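Local coordinates for protein TbpB (Actinobacillus pleuropneumoniae, PDB 3HOL) that probably acts as the lipoprotein component of the bacterial transferrin receptor, binding host transferrin so that iron can be acquired, at residues D146-K151 and H169-Q174; K151-G154 and G158-S161. One frame throughout, in Å; residues are numbered along the deposited sequence.

Contact 1. Residues D146-K151 and H169-Q174; sequences DDYYTK and HKYTSQ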
loop_
_atom_site.group_PDB
_atom_site.type_symbol
_atom_site.label_atom_id
_atom_site.label_comp_id
_atom_site.label_asym_id
_atom_site.label_seq_id
_atom_site.Cartn_x
_atom_site.Cartn_y
_atom_site.Cartn_z
ATOM N N ASP A 146 -7.999 40.416 -10.680
ATOM C CA ASP A 146 -8.279 40.313 -9.233
ATOM C C ASP A 146 -8.285 38.850 -8.773
ATOM O O ASP A 146 -8.226 38.578 -7.561
ATOM C CB ASP A 146 -9.601 40.965 -8.859
ATOM C CG ASP A 146 -9.682 42.439 -9.299
ATOM O OD1 ASP A 146 -8.633 43.076 -9.383
ATOM O OD2 ASP A 146 -10.799 42.932 -9.530
ATOM N N ASP A 147 -8.347 37.931 -9.743
ATOM C CA ASP A 147 -8.471 36.474 -9.463
ATOM C C ASP A 147 -7.149 35.734 -9.550
ATOM O O ASP A 147 -6.898 34.847 -8.711
ATOM C CB ASP A 147 -9.467 35.794 -10.409
ATOM C CG ASP A 147 -10.879 36.226 -10.167
ATOM O OD1 ASP A 147 -11.469 35.753 -9.180
ATOM O OD2 ASP A 147 -11.397 37.052 -10.960
ATOM N N TYR A 148 -6.328 36.071 -10.557
ATOM C CA TYR A 148 -5.084 35.316 -10.862
ATOM C C TYR A 148 -3.871 36.214 -11.139
ATOM O O TYR A 148 -4.035 37.390 -11.538
ATOM C CB TYR A 148 -5.289 34.386 -12.061
ATOM C CG TYR A 148 -6.510 33.501 -11.934
ATOM C CD1 TYR A 148 -6.496 32.389 -11.080
ATOM C CD2 TYR A 148 -7.675 33.764 -12.667
ATOM C CE1 TYR A 148 -7.608 31.557 -10.946
ATOM C CE2 TYR A 148 -8.833 32.925 -12.524
ATOM C CZ TYR A 148 -8.762 31.825 -11.674
ATOM O OH TYR A 148 -9.847 30.998 -11.513
ATOM N N TYR A 149 -2.683 35.659 -10.929
ATOM C CA TYR A 149 -1.432 36.382 -11.176
ATOM C C TYR A 149 -0.962 36.250 -12.630
ATOM O O TYR A 149 0.230 36.438 -12.929
ATOM C CB TYR A 149 -0.315 35.890 -10.239
ATOM C CG TYR A 149 -0.567 36.033 -8.762
ATOM C CD1 TYR A 149 -0.449 37.266 -8.120
ATOM C CD2 TYR A 149 -0.860 34.906 -7.985
ATOM C CE1 TYR A 149 -0.674 37.381 -6.746
ATOM C CE2 TYR A 149 -1.085 35.001 -6.636
ATOM C CZ TYR A 149 -0.981 36.237 -6.017
ATOM O OH TYR A 149 -1.193 36.270 -4.671
ATOM N N THR A 150 -1.867 35.906 -13.540
ATOM C CA THR A 150 -1.496 35.741 -14.955
ATOM C C THR A 150 -2.684 36.155 -15.830
ATOM O O THR A 150 -3.758 36.391 -15.307
ATOM C CB THR A 150 -1.014 34.258 -15.248
ATOM O OG1 THR A 150 -0.368 34.178 -16.536
ATOM C CG2 THR A 150 -2.170 33.264 -15.136
ATOM N N LYS A 151 -2.458 36.291 -17.141
ATOM C CA LYS A 151 -3.496 36.603 -18.148
ATOM C C LYS A 151 -3.687 35.411 -19.086
ATOM O O LYS A 151 -2.847 34.494 -19.106
ATOM C CB LYS A 151 -3.077 37.831 -18.995
ATOM C CG LYS A 151 -2.892 39.119 -18.190
ATOM C CD LYS A 151 -2.444 40.355 -19.060
ATOM C CE LYS A 151 -1.022 40.143 -19.669
ATOM N NZ LYS A 151 -0.445 41.372 -20.252
ATOM N N HIS A 169 -9.577 33.280 -3.858
ATOM C CA HIS A 169 -9.621 31.810 -3.981
ATOM C C HIS A 169 -8.865 31.129 -2.865
ATOM O O HIS A 169 -7.722 31.495 -2.568
ATOM C CB HIS A 169 -9.067 31.408 -5.333
ATOM C CG HIS A 169 -9.902 31.914 -6.465
ATOM N ND1 HIS A 169 -9.556 33.023 -7.218
ATOM C CD2 HIS A 169 -11.121 31.531 -6.900
ATOM C CE1 HIS A 169 -10.514 33.274 -8.097
ATOM N NE2 HIS A 169 -11.484 32.395 -7.916
ATOM N N LYS A 170 -9.511 30.151 -2.225
ATOM C CA LYS A 170 -8.846 29.303 -1.260
ATOM C C LYS A 170 -9.442 27.906 -1.416
ATOM O O LYS A 170 -10.649 27.707 -1.190
ATOM C CB LYS A 170 -9.076 29.795 0.152
ATOM C CG LYS A 170 -8.023 29.251 1.119
ATOM C CD LYS A 170 -8.611 29.084 2.573
ATOM C CE LYS A 170 -7.539 28.773 3.629
ATOM N NZ LYS A 170 -6.695 27.652 3.157
ATOM N N TYR A 171 -8.618 26.964 -1.852
ATOM C CA TYR A 171 -9.129 25.645 -2.193
ATOM C C TYR A 171 -8.994 24.672 -1.031
ATOM O O TYR A 171 -7.891 24.187 -0.709
ATOM C CB TYR A 171 -8.366 25.121 -3.407
ATOM C CG TYR A 171 -8.424 26.108 -4.551
ATOM C CD1 TYR A 171 -9.606 26.307 -5.262
ATOM C CD2 TYR A 171 -7.305 26.863 -4.892
ATOM C CE1 TYR A 171 -9.662 27.217 -6.311
ATOM C CE2 TYR A 171 -7.333 27.778 -5.950
ATOM C CZ TYR A 171 -8.512 27.963 -6.647
ATOM O OH TYR A 171 -8.523 28.879 -7.692
ATOM N N THR A 172 -10.116 24.356 -0.410
ATOM C CA THR A 172 -10.091 23.556 0.819
ATOM C C THR A 172 -10.894 22.273 0.627
ATOM O O THR A 172 -11.850 22.233 -0.185
ATOM C CB THR A 172 -10.754 24.337 2.003
ATOM O OG1 THR A 172 -12.103 24.675 1.644
ATOM C CG2 THR A 172 -9.951 25.642 2.301
ATOM N N SER A 173 -10.515 21.224 1.359
ATOM C CA SER A 173 -11.175 19.954 1.180
ATOM C C SER A 173 -11.666 19.420 2.521
ATOM O O SER A 173 -11.059 19.676 3.574
ATOM C CB SER A 173 -10.206 18.961 0.537
ATOM O OG SER A 173 -9.147 18.705 1.426
ATOM N N GLN A 174 -12.747 18.651 2.470
ATOM C CA GLN A 174 -13.283 17.988 3.633
ATOM C C GLN A 174 -13.903 16.660 3.203
ATOM O O GLN A 174 -14.629 16.604 2.205
ATOM C CB GLN A 174 -14.288 18.897 4.374
ATOM C CG GLN A 174 -14.876 18.276 5.649
ATOM C CD GLN A 174 -15.740 19.228 6.472
ATOM O OE1 GLN A 174 -15.377 20.377 6.689
ATOM N NE2 GLN A 174 -16.899 18.736 6.944
HETATM O O HOH W 1 -10.562 29.006 -9.327
#
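The phenol end of Y148 comes alongside the H169 imidazole where the long loop between strands 119-133 and 171-178 of the N-lobe beta barrel folds back over the start of the second strand. The two rings lie nearly parallel, with planes 8° apart, but their centroids are 5.3 Å from each other and they are displaced until they barely overlap, so this is not a stack. The side chain of Y148 can be traced outward from CB. With chi1 at -51°, CG stands beside the backbone N and anti to the carbonyl carbon, which carries the ring toward H169-Q174. D147 CB, 3.4 Å above the Y148 plane and offset toward the rim, covers part of one face. Farther out, Y148 CE1 comes within 4.3 Å of Y171 OH, which lies at the ring edge. At the tip, Y148 OH both borders the H169 imidazole and binds a water at 3.0 Å. The two phenol oxygens, Y148 OH and Y171 OH, are 4.6 Å apart, too far for a direct bond, and the water spans that gap with an angle of about 107° at its oxygen. D147 also borders H169: its CB sits at the imidazole edge, in the ring plane, but the close approach of the carboxylate to that ring is doubtful and carries no weight. The firmer partner of D147 OD1 is K168, with which it forms a salt bridge. Backbone bonds from D147 to K165 and from Y149 to D163 tie this part of the loop to the residues leading into the strand. On the barrel side, Y171 is set edge-to-face against both W126 and F128, which helps to fix its ring. The water lies in the plane of that ring, at its edge, 2.6 Å from Y171 OH.

Contact 2. Residues K151-G154 and G158-S161; sequences KFIG and GLVS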
loop_
_atom_site.group_PDB
_atom_site.type_symbol
_atom_site.label_atom_id
_atom_site.label_comp_id
_atom_site.label_asym_id
_atom_site.label_seq_id
_atom_site.Cartn_x
_atom_site.Cartn_y
_atom_site.Cartn_z
ATOM N N LYS A 151 -2.458 36.291 -17.141
ATOM C CA LYS A 151 -3.496 36.603 -18.148
ATOM C C LYS A 151 -3.687 35.411 -19.086
ATOM O O LYS A 151 -2.847 34.494 -19.106
ATOM C CB LYS A 151 -3.077 37.831 -18.995
ATOM C CG LYS A 151 -2.892 39.119 -18.190
ATOM C CD LYS A 151 -2.444 40.355 -19.060
ATOM C CE LYS A 151 -1.022 40.143 -19.669
ATOM N NZ LYS A 151 -0.445 41.372 -20.252
ATOM N N PHE A 152 -4.765 35.433 -19.881
ATOM C CA PHE A 152 -5.011 34.396 -20.902
ATOM C C PHE A 152 -5.120 33.026 -20.175
ATOM O O PHE A 152 -4.369 32.078 -20.423
ATOM C CB PHE A 152 -3.932 34.473 -22.018
ATOM C CG PHE A 152 -3.741 35.895 -22.566
ATOM C CD1 PHE A 152 -4.801 36.549 -23.206
ATOM C CD2 PHE A 152 -2.559 36.590 -22.363
ATOM C CE1 PHE A 152 -4.661 37.861 -23.706
ATOM C CE2 PHE A 152 -2.414 37.922 -22.849
ATOM C CZ PHE A 152 -3.462 38.543 -23.514
ATOM N N ILE A 153 -6.097 32.977 -19.282
ATOM C CA ILE A 153 -6.215 31.956 -18.246
ATOM C C ILE A 153 -6.548 30.593 -18.856
ATOM O O ILE A 153 -7.591 30.451 -19.480
ATOM C CB ILE A 153 -7.317 32.315 -17.232
ATOM C CG1 ILE A 153 -7.205 33.773 -16.749
ATOM C CG2 ILE A 153 -7.213 31.369 -16.019
ATOM C CD1 ILE A 153 -5.864 34.069 -16.120
ATOM N N GLY A 154 -5.660 29.623 -18.654
ATOM C CA GLY A 154 -5.801 28.290 -19.210
ATOM C C GLY A 154 -5.717 28.212 -20.725
ATOM O O GLY A 154 -6.072 27.173 -21.312
ATOM N N GLY A 158 -1.775 25.817 -18.919
ATOM C CA GLY A 158 -2.815 25.358 -17.997
ATOM C C GLY A 158 -2.885 26.306 -16.809
ATOM O O GLY A 158 -1.839 26.777 -16.338
ATOM N N LEU A 159 -4.102 26.582 -16.333
ATOM C CA LEU A 159 -4.299 27.269 -15.070
ATOM C C LEU A 159 -4.005 26.351 -13.877
ATOM O O LEU A 159 -4.561 25.244 -13.806
ATOM C CB LEU A 159 -5.741 27.724 -14.952
ATOM C CG LEU A 159 -6.208 28.298 -13.595
ATOM C CD1 LEU A 159 -5.452 29.587 -13.240
ATOM C CD2 LEU A 159 -7.692 28.583 -13.635
ATOM N N VAL A 160 -3.187 26.825 -12.930
ATOM C CA VAL A 160 -2.851 26.074 -11.710
ATOM C C VAL A 160 -3.492 26.749 -10.490
ATOM O O VAL A 160 -3.595 27.972 -10.465
ATOM C CB VAL A 160 -1.327 26.006 -11.496
ATOM C CG1 VAL A 160 -0.950 24.939 -10.449
ATOM C CG2 VAL A 160 -0.608 25.623 -12.830
ATOM N N SER A 161 -3.909 25.966 -9.484
ATOM C CA SER A 161 -4.430 26.550 -8.228
ATOM C C SER A 161 -3.435 27.591 -7.654
ATOM O O SER A 161 -3.845 28.599 -7.073
ATOM C CB SER A 161 -4.669 25.464 -7.165
ATOM O OG SER A 161 -3.550 24.571 -7.136
#
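The CG2 methyl of I153 sits against the forked end of L159 across a tight return of the chain within the loop between strands 119-133 and 171-178 of the N-lobe beta barrel. The return is measured by G154 CA and G158 CA, only 4.4 Å apart although three residues separate them. No hydrogen bond links K151-G154 to G158-S161, so their direct contact is van der Waals packing. At I153, chi1 of -48° sets CG1 beside the backbone N and turns CG2 anti to it, making CG2 the branch that faces L159. The leucine answers with an extended first torsion (chi1 171°), its CG anti to N, and a chi2 of 63° places both CD1 and CD2 beside I153 CG2. Next to this apolar pair, G154 CA packs 3.8 Å from L159 N, an amide that is hydrogen-bonded to S130 OG of strand 119-133. G154 has a left-handed backbone with positive phi, and its carbonyl oxygen accepts a hydrogen bond from R140 NH1. The packing of the pair is symmetric at the leucine fork: I153 CG2 lies 3.7 Å from L159 CD1 and equally 3.7 Å from L159 CD2.

Contact 1 and contact 2 belong to the same inter-strand loop, share K151 and have centres 10 Å apart. They touch directly, chiefly through the Y148 ring: Y148 CD1 is 3.7 Å from L159 CD1, and Y148 CD2 is 3.9 Å from I153 CD1. The tyrosine that borders H169 thus also rests on the isoleucine-leucine pair. A second junction brings Y171 CE2 within 3.7 Å of S161 CB. Contact 1 joins the loop to the start of strand 171-178, while contact 2 closes the loop on itself and is tied to strand 119-133 by bonds such as S161 OG to D127 OD1. Both lie more than 30 Å from the chain centre; neither includes a bound ligand.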